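Side-chain contacts in 3-phosphoshikimate 1-carboxyvinyltransferase (Streptomyces sviceus, PDB 7M0O), which probably transfers the enolpyruvyl group of phosphoenolpyruvate to the 5-hydroxyl of shikimate-3-phosphate, the sixth of seven steps of the route to chorismate: residues A[288-291]-A[295-298]; A[304-309]-A[373-378]; A[232-237]-A[281-286]; A[188-193]-A[249-254]; A[328-333]-A[366-371]. All coordinates share one frame; numbering follows the deposited sequence.

Contact 1: residues A[288-291]-A[295-298]; sequences ANMR and DTMP
M290 reaches from the turn that follows strand 286-289 onto T296 and M297, where helix 297-303 begins. Its CB bond heads toward that helix start, and CG continues the course, lying anti to the carbonyl carbon (chi1 -64°). SD is the first atom to touch, 3.9 Å from M297 CA, and it packs more loosely against M297 CB. A bend at chi3 of 82° then carries the methyl group across the T296 side chain at about a right angle. CE ends 3.2 Å from T296 OG1 and 3.5 Å from T296 O, with M297 N a little farther off. An unbranched methionine suits this place because its tip can turn in between backbone and hydroxyl; F257 and V316 also touch it. The T296 hydroxyl is hydrogen-bonded to I293 O. D295, one residue before T296, is the predicted proton acceptor, and its CB points away from this contact. Strand and helix belong to the beta-alpha-beta unit 286-289, 297-303, 311-314, and an Asx turn, R291 N to N289 OD1, shapes the strand exit. With no hydrogen bond across it, the contact rests on dispersion, perhaps with a weak attraction between the T296 oxygens and the methyl group next to sulfur.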
# COMPACT_ATOMS: atom_id res chain seq x y z
N ALA A 288 -5.78 16.98 -16.95
CA ALA A 288 -5.08 16.61 -15.72
C ALA A 288 -3.88 15.74 -16.06
O ALA A 288 -4.02 14.70 -16.71
CB ALA A 288 -6.03 15.89 -14.75
N ASN A 289 -2.70 16.16 -15.62
CA ASN A 289 -1.52 15.30 -15.69
C ASN A 289 -1.57 14.37 -14.49
O ASN A 289 -1.43 14.82 -13.35
CB ASN A 289 -0.26 16.16 -15.70
CG ASN A 289 1.02 15.34 -15.75
OD1 ASN A 289 1.17 14.32 -15.07
ND2 ASN A 289 1.97 15.80 -16.55
N MET A 290 -1.77 13.06 -14.73
CA MET A 290 -1.91 12.11 -13.63
C MET A 290 -0.73 11.15 -13.52
O MET A 290 -0.87 10.05 -12.97
CB MET A 290 -3.24 11.35 -13.76
CG MET A 290 -4.45 12.28 -13.64
SD MET A 290 -6.09 11.47 -13.56
CE MET A 290 -6.20 11.01 -11.82
N ARG A 291 0.45 11.55 -14.01
CA ARG A 291 1.64 10.68 -13.95
C ARG A 291 1.90 10.16 -12.54
O ARG A 291 2.16 8.97 -12.35
CB ARG A 291 2.87 11.43 -14.47
CG ARG A 291 4.14 10.57 -14.39
CD ARG A 291 5.35 11.31 -14.92
NE ARG A 291 5.33 12.71 -14.51
CZ ARG A 291 5.83 13.17 -13.37
NH1 ARG A 291 6.40 12.33 -12.51
NH2 ARG A 291 5.75 14.46 -13.09
N ASP A 295 -2.72 5.41 -10.46
CA ASP A 295 -3.70 4.40 -10.06
C ASP A 295 -5.12 4.98 -9.96
O ASP A 295 -6.09 4.20 -9.94
CB ASP A 295 -3.30 3.78 -8.73
CG ASP A 295 -2.13 2.77 -8.87
OD1 ASP A 295 -1.80 2.37 -10.00
OD2 ASP A 295 -1.54 2.38 -7.85
N THR A 296 -5.26 6.31 -9.86
CA THR A 296 -6.57 6.96 -9.84
C THR A 296 -7.00 7.51 -11.19
O THR A 296 -8.10 8.07 -11.30
CB THR A 296 -6.63 8.10 -8.79
OG1 THR A 296 -5.78 9.20 -9.16
CG2 THR A 296 -6.24 7.57 -7.42
N MET A 297 -6.19 7.31 -12.24
CA MET A 297 -6.65 7.66 -13.58
C MET A 297 -8.00 7.02 -13.91
O MET A 297 -8.87 7.73 -14.44
CB MET A 297 -5.59 7.28 -14.63
CG MET A 297 -6.07 7.50 -16.08
SD MET A 297 -7.11 6.20 -16.77
CE MET A 297 -5.95 4.82 -16.85
N PRO A 298 -8.26 5.73 -13.62
CA PRO A 298 -9.58 5.18 -13.94
C PRO A 298 -10.68 5.82 -13.12
O PRO A 298 -11.81 5.94 -13.61
CB PRO A 298 -9.44 3.68 -13.65
CG PRO A 298 -7.92 3.42 -13.81
CD PRO A 298 -7.29 4.67 -13.26

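Contact 2: residues A[304-309]-A[373-378]; sequences APFASA and AVTGLR
F306 turns the CE1-CZ end of its ring to T375 and R378. CE1 comes 3.6 Å from R378 CB, an approach that is oblique to the ring, while CZ lies 4.1 Å from T375 CG2, which sits at the ring edge near its plane. R378 then folds back: bends at chi2 (-79°) and chi3 (-63°) send the chain past the phenyl group in the opposite direction, so that F306 CD1 lies 4.2 Å above the guanidinium plane, over its centre. The two planes are 42° apart, too far from parallel for a flat stack. A flexible arginine suits this solvent-facing place, since its aliphatic root touches the ring and its polar end can remain at the surface. An alanine in place of F306 is likely to open a gap beside T375 and R378 and to set the arginine chain free to turn. F306 belongs to the 3-10 turn that follows helix 297-303, the crossover helix of the beta-alpha-beta unit between parallel strands 286-289 and 311-314; T375 lies on helix 366-375 and R378 follows in the chain after it. T375 is held by its hydroxyl, OG1 hydrogen-bonded to A302 O, while its methyl, anti to the backbone N, meets the ring. R378 N donates to T375 O, and P305 CB lies over one face of F306, toward the rim, while L235 and V379 also touch F306.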
# COMPACT_ATOMS: atom_id res chain seq x y z
N ALA A 304 -15.93 11.20 -15.76
CA ALA A 304 -15.86 12.18 -16.83
C ALA A 304 -17.10 12.24 -17.74
O ALA A 304 -17.33 13.31 -18.33
CB ALA A 304 -14.60 11.92 -17.67
N PRO A 305 -17.91 11.18 -17.92
CA PRO A 305 -19.10 11.32 -18.77
C PRO A 305 -20.04 12.42 -18.31
O PRO A 305 -20.84 12.91 -19.12
CB PRO A 305 -19.77 9.95 -18.68
CG PRO A 305 -18.62 9.02 -18.46
CD PRO A 305 -17.66 9.75 -17.59
N PHE A 306 -19.95 12.84 -17.05
CA PHE A 306 -20.84 13.82 -16.45
C PHE A 306 -20.23 15.21 -16.36
O PHE A 306 -20.87 16.12 -15.82
CB PHE A 306 -21.28 13.34 -15.07
CG PHE A 306 -21.65 11.89 -15.04
CD1 PHE A 306 -22.91 11.47 -15.43
CD2 PHE A 306 -20.72 10.93 -14.65
CE1 PHE A 306 -23.25 10.14 -15.42
CE2 PHE A 306 -21.06 9.59 -14.64
CZ PHE A 306 -22.33 9.20 -15.03
N ALA A 307 -19.02 15.41 -16.88
CA ALA A 307 -18.36 16.71 -16.78
C ALA A 307 -18.97 17.70 -17.77
O ALA A 307 -19.75 17.35 -18.66
CB ALA A 307 -16.85 16.57 -17.03
N SER A 308 -18.61 18.98 -17.58
CA SER A 308 -19.11 20.09 -18.38
C SER A 308 -18.41 20.25 -19.72
O SER A 308 -18.87 21.05 -20.55
CB SER A 308 -18.93 21.40 -17.61
OG SER A 308 -17.57 21.80 -17.62
N ALA A 309 -17.29 19.55 -19.94
CA ALA A 309 -16.42 19.73 -21.10
C ALA A 309 -15.49 18.52 -21.16
O ALA A 309 -15.47 17.74 -20.22
CB ALA A 309 -15.61 21.03 -20.97
N ALA A 373 -18.05 1.23 -10.88
CA ALA A 373 -19.08 1.24 -9.85
C ALA A 373 -19.53 2.67 -9.56
O ALA A 373 -20.71 2.91 -9.30
CB ALA A 373 -18.57 0.56 -8.57
N VAL A 374 -18.59 3.63 -9.55
CA VAL A 374 -19.00 5.01 -9.32
C VAL A 374 -19.91 5.50 -10.44
O VAL A 374 -20.90 6.19 -10.20
CB VAL A 374 -17.77 5.93 -9.15
CG1 VAL A 374 -18.24 7.33 -8.82
CG2 VAL A 374 -16.84 5.41 -8.06
N THR A 375 -19.59 5.15 -11.69
CA THR A 375 -20.44 5.51 -12.81
C THR A 375 -21.86 5.02 -12.60
O THR A 375 -22.83 5.68 -13.00
CB THR A 375 -19.88 4.93 -14.11
OG1 THR A 375 -18.49 5.23 -14.22
CG2 THR A 375 -20.62 5.49 -15.31
N GLY A 376 -22.00 3.84 -11.98
CA GLY A 376 -23.32 3.25 -11.76
C GLY A 376 -24.22 3.99 -10.79
O GLY A 376 -25.42 3.69 -10.74
N LEU A 377 -23.68 4.92 -9.98
CA LEU A 377 -24.53 5.82 -9.20
C LEU A 377 -25.49 6.62 -10.07
O LEU A 377 -26.60 6.94 -9.63
CB LEU A 377 -23.66 6.78 -8.40
CG LEU A 377 -22.80 6.15 -7.32
CD1 LEU A 377 -22.05 7.27 -6.63
CD2 LEU A 377 -23.61 5.36 -6.31
N ARG A 378 -25.07 6.98 -11.29
CA ARG A 378 -25.90 7.78 -12.18
C ARG A 378 -26.37 7.06 -13.44
O ARG A 378 -27.28 7.55 -14.10
CB ARG A 378 -25.16 9.06 -12.60
CG ARG A 378 -25.06 10.12 -11.51
CD ARG A 378 -26.36 10.92 -11.36
NE ARG A 378 -26.67 11.69 -12.56
CZ ARG A 378 -26.09 12.84 -12.88
NH1 ARG A 378 -25.16 13.35 -12.09
NH2 ARG A 378 -26.43 13.48 -13.99

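Contact 3: residues A[232-237]-A[281-286]; sequences AAALTP and GELRGL
Apolar packing centres on L283, whose two methyl groups divide the end of helix 223-235 between them. CD2 meets L235 CD1 at 3.9 Å, the two side chains crossing at a slant. CD1 lies 3.7 Å from the carbonyl oxygen A234 O and 4.5 Å from A234 CB. L235 starts off away from the loop, but with CG anti to the backbone N (chi1 177°), beside the carbonyl carbon, its CD1 branch comes back to L283. The forked leucine suits a place with two neighbours, and the small A234 lets the loop come close. Farther out, P237 CB rests 3.7 Å from G281 N. G281 has a positive phi (86°), where a side chain would run into the preceding carbonyl oxygen, so a residue without one fits.

Here a helix end is joined to the loop between strands 274-278 and 286-289, the latter an outermost strand of a mixed four-stranded sheet.

Polar links between the two segments are made by water. Two waters both donate to A234 O, each at 2.8 Å; one also donates to E282 O at 3.1 Å, and the other accepts from G281 N at 2.8 Å. They thus satisfy a carbonyl of the last helical turn. Just past the helix, T236 OG1 reaches back to donate to A232 O, using a side chain to serve another such carbonyl. On the loop's far side, L283 is backbone-bonded to S308.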
# COMPACT_ATOMS: atom_id res chain seq x y z
N ALA A 232 -17.41 9.57 -5.75
CA ALA A 232 -18.87 9.47 -5.60
C ALA A 232 -19.45 10.75 -4.99
O ALA A 232 -20.50 11.24 -5.43
CB ALA A 232 -19.21 8.25 -4.73
N ALA A 233 -18.75 11.32 -4.00
CA ALA A 233 -19.25 12.55 -3.39
C ALA A 233 -19.17 13.72 -4.36
O ALA A 233 -20.09 14.53 -4.43
CB ALA A 233 -18.46 12.85 -2.11
N ALA A 234 -18.07 13.83 -5.11
CA ALA A 234 -17.91 14.96 -6.03
C ALA A 234 -18.97 14.93 -7.13
O ALA A 234 -19.40 15.98 -7.63
CB ALA A 234 -16.51 14.93 -6.65
N LEU A 235 -19.43 13.73 -7.48
CA LEU A 235 -20.40 13.54 -8.54
C LEU A 235 -21.82 13.83 -8.09
O LEU A 235 -22.69 14.07 -8.94
CB LEU A 235 -20.30 12.10 -9.03
CG LEU A 235 -21.25 11.59 -10.09
CD1 LEU A 235 -20.96 12.36 -11.37
CD2 LEU A 235 -21.02 10.11 -10.24
N THR A 236 -22.07 13.82 -6.79
CA THR A 236 -23.41 13.86 -6.21
C THR A 236 -23.64 15.20 -5.51
O THR A 236 -23.07 15.42 -4.43
CB THR A 236 -23.59 12.70 -5.23
OG1 THR A 236 -23.20 11.46 -5.85
CG2 THR A 236 -25.06 12.61 -4.75
N PRO A 237 -24.47 16.10 -6.03
CA PRO A 237 -24.61 17.42 -5.41
C PRO A 237 -25.13 17.33 -3.98
O PRO A 237 -26.10 16.62 -3.71
CB PRO A 237 -25.58 18.16 -6.33
CG PRO A 237 -26.29 17.08 -7.09
CD PRO A 237 -25.29 15.97 -7.25
N GLY A 281 -22.60 19.97 -7.48
CA GLY A 281 -23.32 19.98 -8.74
C GLY A 281 -22.50 20.48 -9.91
O GLY A 281 -22.89 20.26 -11.07
N GLU A 282 -21.39 21.16 -9.64
CA GLU A 282 -20.47 21.62 -10.67
C GLU A 282 -19.41 20.55 -10.85
O GLU A 282 -18.69 20.23 -9.89
CB GLU A 282 -19.85 22.96 -10.27
CG GLU A 282 -19.10 23.67 -11.39
CD GLU A 282 -19.98 24.64 -12.17
OE1 GLU A 282 -20.84 25.30 -11.55
OE2 GLU A 282 -19.82 24.72 -13.41
N LEU A 283 -19.32 19.99 -12.05
CA LEU A 283 -18.27 19.03 -12.41
C LEU A 283 -17.67 19.52 -13.72
O LEU A 283 -18.18 19.20 -14.80
CB LEU A 283 -18.81 17.62 -12.54
CG LEU A 283 -17.84 16.49 -12.19
CD1 LEU A 283 -17.47 16.51 -10.73
CD2 LEU A 283 -18.43 15.13 -12.56
N ARG A 284 -16.61 20.32 -13.64
CA ARG A 284 -16.08 21.01 -14.81
C ARG A 284 -14.98 20.19 -15.48
O ARG A 284 -14.09 19.66 -14.81
CB ARG A 284 -15.55 22.39 -14.44
CG ARG A 284 -16.64 23.26 -13.83
CD ARG A 284 -16.20 24.70 -13.63
NE ARG A 284 -15.03 24.80 -12.76
CZ ARG A 284 -15.07 25.03 -11.45
NH1 ARG A 284 -16.23 25.19 -10.83
NH2 ARG A 284 -13.94 25.10 -10.76
N GLY A 285 -15.02 20.14 -16.81
CA GLY A 285 -13.96 19.46 -17.53
C GLY A 285 -12.62 20.15 -17.37
O GLY A 285 -12.51 21.32 -17.00
N LEU A 286 -11.57 19.39 -17.67
CA LEU A 286 -10.21 19.86 -17.46
C LEU A 286 -9.24 18.91 -18.15
O LEU A 286 -9.62 17.81 -18.58
CB LEU A 286 -9.83 19.99 -15.98
CG LEU A 286 -10.21 18.91 -14.95
CD1 LEU A 286 -9.61 17.55 -15.24
CD2 LEU A 286 -9.83 19.36 -13.55
O HOH W 1 -18.86 18.71 -7.23
O HOH W 2 -21.84 17.33 -7.83

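Contact 4: residues A[188-193]-A[249-254]; sequences LAMMRA and GALQGD
L251 spreads its forked tip over A189 and M190 on one side of helix 182-193. Its CD2 methyl lies 3.9 Å from A189 CB, and CD1 is almost as near to that same carbon, at 4.0 Å, so the alanine methyl is met by both branches. CD1 also packs 3.7 Å from M190 CG, the leucine and methionine side chains crossing at a slant. With CG anti to the carbonyl carbon (chi1 -59°), the leucine continues toward the helix. An alanine suits the near position because a small methyl lets the loop settle close to the helix backbone. M190 touches L251 through its CG and then bends at chi3, its side chain also packing on helix 8-20 and, like L251, on Y217 of strand 216-218. EPSP synthases are built of two lobes facing each other across the substrate cleft, and the contact probably bridges them, since D254 at the end of segment 249-254 packs on D295, while M190 lies near R13, predicted to bind shikimate-3-phosphate. The loop is fixed by polar bonds: L251 N donates to E220 OE2, and the amide of Q252 is bonded to E220, P221 and A223.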
# COMPACT_ATOMS: atom_id res chain seq x y z
N LEU A 188 10.95 5.78 4.26
CA LEU A 188 11.82 6.73 4.94
C LEU A 188 11.03 7.65 5.86
O LEU A 188 11.49 7.98 6.96
CB LEU A 188 12.63 7.53 3.93
CG LEU A 188 13.56 6.71 3.03
CD1 LEU A 188 14.48 7.62 2.24
CD2 LEU A 188 14.37 5.71 3.82
N ALA A 189 9.83 8.08 5.44
CA ALA A 189 9.03 8.94 6.29
C ALA A 189 8.58 8.22 7.55
O ALA A 189 8.50 8.83 8.63
CB ALA A 189 7.82 9.47 5.51
N MET A 190 8.25 6.93 7.44
CA MET A 190 7.83 6.19 8.62
C MET A 190 9.00 6.00 9.58
O MET A 190 8.84 6.13 10.81
CB MET A 190 7.21 4.85 8.21
CG MET A 190 5.90 5.01 7.42
SD MET A 190 5.08 3.46 6.99
CE MET A 190 4.64 2.86 8.63
N MET A 191 10.19 5.71 9.05
CA MET A 191 11.36 5.63 9.91
C MET A 191 11.61 6.95 10.63
O MET A 191 12.03 6.96 11.80
CB MET A 191 12.58 5.20 9.07
CG MET A 191 12.51 3.75 8.54
SD MET A 191 13.85 3.32 7.39
CE MET A 191 15.26 3.38 8.50
N ARG A 192 11.32 8.09 9.97
CA ARG A 192 11.46 9.39 10.63
C ARG A 192 10.48 9.54 11.78
O ARG A 192 10.82 10.08 12.83
CB ARG A 192 11.29 10.53 9.62
CG ARG A 192 12.48 10.76 8.71
CD ARG A 192 12.39 12.09 7.95
NE ARG A 192 11.40 12.05 6.88
CZ ARG A 192 11.66 11.67 5.63
NH1 ARG A 192 12.89 11.29 5.29
NH2 ARG A 192 10.69 11.66 4.72
N ALA A 193 9.24 9.04 11.61
CA ALA A 193 8.28 9.07 12.70
C ALA A 193 8.73 8.23 13.88
O ALA A 193 8.32 8.50 15.02
CB ALA A 193 6.91 8.59 12.21
N GLY A 249 -0.67 15.91 6.13
CA GLY A 249 0.64 15.30 6.13
C GLY A 249 0.68 13.89 5.55
O GLY A 249 1.60 13.14 5.85
N ALA A 250 -0.30 13.54 4.71
CA ALA A 250 -0.46 12.15 4.31
C ALA A 250 0.71 11.66 3.47
O ALA A 250 1.23 12.37 2.60
CB ALA A 250 -1.75 11.95 3.52
N LEU A 251 1.11 10.41 3.73
CA LEU A 251 2.23 9.80 3.02
C LEU A 251 1.86 9.32 1.63
O LEU A 251 2.73 9.26 0.76
CB LEU A 251 2.79 8.63 3.83
CG LEU A 251 3.29 8.95 5.24
CD1 LEU A 251 4.14 7.82 5.77
CD2 LEU A 251 4.05 10.28 5.26
N GLN A 252 0.59 8.96 1.39
CA GLN A 252 0.21 8.36 0.12
C GLN A 252 -0.08 9.43 -0.92
O GLN A 252 -0.95 10.28 -0.71
CB GLN A 252 -1.03 7.48 0.30
CG GLN A 252 -0.78 6.24 1.15
CD GLN A 252 -2.08 5.58 1.52
OE1 GLN A 252 -2.59 4.72 0.80
NE2 GLN A 252 -2.66 6.02 2.61
N GLY A 253 0.62 9.37 -2.06
CA GLY A 253 0.42 10.34 -3.13
C GLY A 253 -0.99 10.34 -3.72
O GLY A 253 -1.43 11.37 -4.27
N ASP A 254 -1.71 9.22 -3.63
CA ASP A 254 -3.01 9.21 -4.30
C ASP A 254 -4.05 10.07 -3.60
O ASP A 254 -5.11 10.29 -4.19
CB ASP A 254 -3.54 7.78 -4.44
CG ASP A 254 -2.89 7.02 -5.59
OD1 ASP A 254 -2.04 7.60 -6.31
OD2 ASP A 254 -3.20 5.82 -5.74

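Contact 5: residues A[328-333]-A[366-371]; sequences EACAEN and HRIVMS. With PO4 (phosphate ion), chain B.
The amide of N333 lies against I368, its ND2 3.8 Å from the CG2 methyl. This nitrogen donates to A329 O at 2.9 Å in a bent bond from above the carbonyl plane, while N333 N reaches this oxygen from the opposite face; OD1 accepts from T361 N, so both ends of the amide are used. The other two flat groups are H366 and R367. The imidazole NE2 lies over one face of the guanidinium, toward its rim, and R367 CG lies over one face of the imidazole. Both turn an edge to a phosphate ion, probably from the crystallisation liquor, whose phosphorus is in plane with each. R367 CG stands anti to the carbonyl carbon (chi1 -49°), and a bend at chi2 brings NE and NH2 to the ion. NE donates to O2 at 2.8 Å in a nearly straight bond (163°), NH2 gives O3 a more bent one at 3.0 Å, and H366 NE2 donates to O3 at 2.9 Å. R326 also bonds the ion, and Y228 OH holds R367 NH1. A leucine in place of R367 would probably cost O2 its bond from NE and O3 its bond from NH2, and leave Y228 OH without its mate. Between the helices, I368 CD1 rests on both A329 CB and C330 SG, 3.9 Å from each; small residues here admit the branched isoleucine. The segment axes approach to 10.9 Å at 36°. Arginines round an oxyanion beside the start of helix 366-375 are consistent with the phosphoenolpyruvate site of EPSP synthases, for which R326 and R367 are predicted ligands.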
# COMPACT_ATOMS: atom_id res chain seq x y z
N GLU A 328 -6.53 1.58 -22.35
CA GLU A 328 -7.43 0.97 -23.32
C GLU A 328 -8.69 0.43 -22.67
O GLU A 328 -9.77 0.48 -23.26
CB GLU A 328 -6.73 -0.15 -24.08
CG GLU A 328 -5.62 0.31 -25.01
CD GLU A 328 -6.12 1.14 -26.19
OE1 GLU A 328 -7.23 0.89 -26.69
OE2 GLU A 328 -5.39 2.06 -26.60
N ALA A 329 -8.57 -0.14 -21.46
CA ALA A 329 -9.73 -0.71 -20.78
C ALA A 329 -10.75 0.37 -20.41
O ALA A 329 -11.96 0.16 -20.54
CB ALA A 329 -9.30 -1.47 -19.53
N CYS A 330 -10.27 1.54 -19.97
CA CYS A 330 -11.17 2.65 -19.72
C CYS A 330 -11.87 3.10 -20.99
O CYS A 330 -13.08 3.34 -21.00
CB CYS A 330 -10.40 3.81 -19.07
SG CYS A 330 -10.08 3.53 -17.30
N ALA A 331 -11.11 3.25 -22.08
CA ALA A 331 -11.71 3.67 -23.34
C ALA A 331 -12.72 2.65 -23.84
O ALA A 331 -13.82 3.00 -24.29
CB ALA A 331 -10.62 3.89 -24.39
N GLU A 332 -12.37 1.37 -23.77
CA GLU A 332 -13.28 0.35 -24.29
C GLU A 332 -14.59 0.35 -23.52
O GLU A 332 -15.67 0.26 -24.11
CB GLU A 332 -12.62 -1.03 -24.23
CG GLU A 332 -13.46 -2.12 -24.89
CD GLU A 332 -12.91 -3.51 -24.64
OE1 GLU A 332 -11.85 -3.65 -23.98
OE2 GLU A 332 -13.54 -4.48 -25.12
N ASN A 333 -14.53 0.48 -22.19
CA ASN A 333 -15.75 0.42 -21.39
C ASN A 333 -16.57 1.69 -21.53
O ASN A 333 -17.80 1.64 -21.57
CB ASN A 333 -15.38 0.12 -19.94
CG ASN A 333 -15.11 -1.37 -19.72
OD1 ASN A 333 -16.00 -2.21 -19.91
ND2 ASN A 333 -13.89 -1.71 -19.34
N HIS A 366 -9.03 -4.81 -10.53
CA HIS A 366 -9.82 -4.26 -9.42
C HIS A 366 -10.19 -2.80 -9.63
O HIS A 366 -11.31 -2.38 -9.29
CB HIS A 366 -9.06 -4.43 -8.11
CG HIS A 366 -7.63 -3.99 -8.15
ND1 HIS A 366 -6.69 -4.52 -9.03
CD2 HIS A 366 -6.96 -3.07 -7.42
CE1 HIS A 366 -5.52 -3.95 -8.82
NE2 HIS A 366 -5.66 -3.06 -7.85
N ARG A 367 -9.28 -2.00 -10.19
CA ARG A 367 -9.56 -0.57 -10.36
C ARG A 367 -10.56 -0.30 -11.49
O ARG A 367 -11.27 0.70 -11.44
CB ARG A 367 -8.26 0.19 -10.61
CG ARG A 367 -7.18 -0.15 -9.58
CD ARG A 367 -6.45 1.07 -9.05
NE ARG A 367 -5.54 0.64 -7.99
CZ ARG A 367 -5.85 0.65 -6.70
NH1 ARG A 367 -7.04 1.09 -6.29
NH2 ARG A 367 -4.98 0.21 -5.81
N ILE A 368 -10.65 -1.17 -12.50
CA ILE A 368 -11.70 -1.00 -13.51
C ILE A 368 -13.07 -1.24 -12.88
O ILE A 368 -14.02 -0.49 -13.12
CB ILE A 368 -11.45 -1.91 -14.72
CG1 ILE A 368 -10.10 -1.60 -15.38
CG2 ILE A 368 -12.60 -1.79 -15.75
CD1 ILE A 368 -9.96 -0.15 -15.88
N VAL A 369 -13.20 -2.28 -12.04
CA VAL A 369 -14.49 -2.55 -11.40
C VAL A 369 -14.85 -1.44 -10.43
O VAL A 369 -15.98 -0.93 -10.43
CB VAL A 369 -14.46 -3.93 -10.71
CG1 VAL A 369 -15.74 -4.12 -9.86
CG2 VAL A 369 -14.36 -5.02 -11.75
N MET A 370 -13.91 -1.05 -9.56
CA MET A 370 -14.24 -0.05 -8.56
C MET A 370 -14.55 1.30 -9.20
O MET A 370 -15.46 2.01 -8.75
CB MET A 370 -13.11 0.06 -7.53
CG MET A 370 -13.04 -1.18 -6.63
SD MET A 370 -11.91 -1.09 -5.23
CE MET A 370 -10.33 -1.25 -6.03
N SER A 371 -13.83 1.65 -10.27
CA SER A 371 -14.08 2.94 -10.92
C SER A 371 -15.46 3.00 -11.55
O SER A 371 -16.19 3.97 -11.33
CB SER A 371 -13.01 3.22 -11.97
OG SER A 371 -11.75 3.41 -11.37
P PO4 B . -2.38 -1.33 -8.18
O1 PO4 B . -1.34 -0.39 -7.62
O2 PO4 B . -3.24 -0.54 -9.13
O3 PO4 B . -3.19 -1.89 -7.04
O4 PO4 B . -1.64 -2.43 -8.90

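Overall arrangement
Contacts 1, 2, 3 and 5 lie on one side of the chain's centre; contact 4 lies across the centre from contact 5, probably where the two lobes meet. Contact 4 opens first along the chain and alternates with contact 3; contact 1 follows, and contact 5 is nested inside the loop closed by contact 2. Contacts 2 and 3, with centres about 8 Å apart, are tied through S308 and the 283-285 loop, while contacts 2 and 5 share helix 366-375. Contacts 1 and 5, centres about 13 Å apart, touch through P298 with C330 and S371. D254 of contact 4 packs on D295 and T296 of contact 1, about 20 Å between centres, linking the outlying contact to the predicted active site.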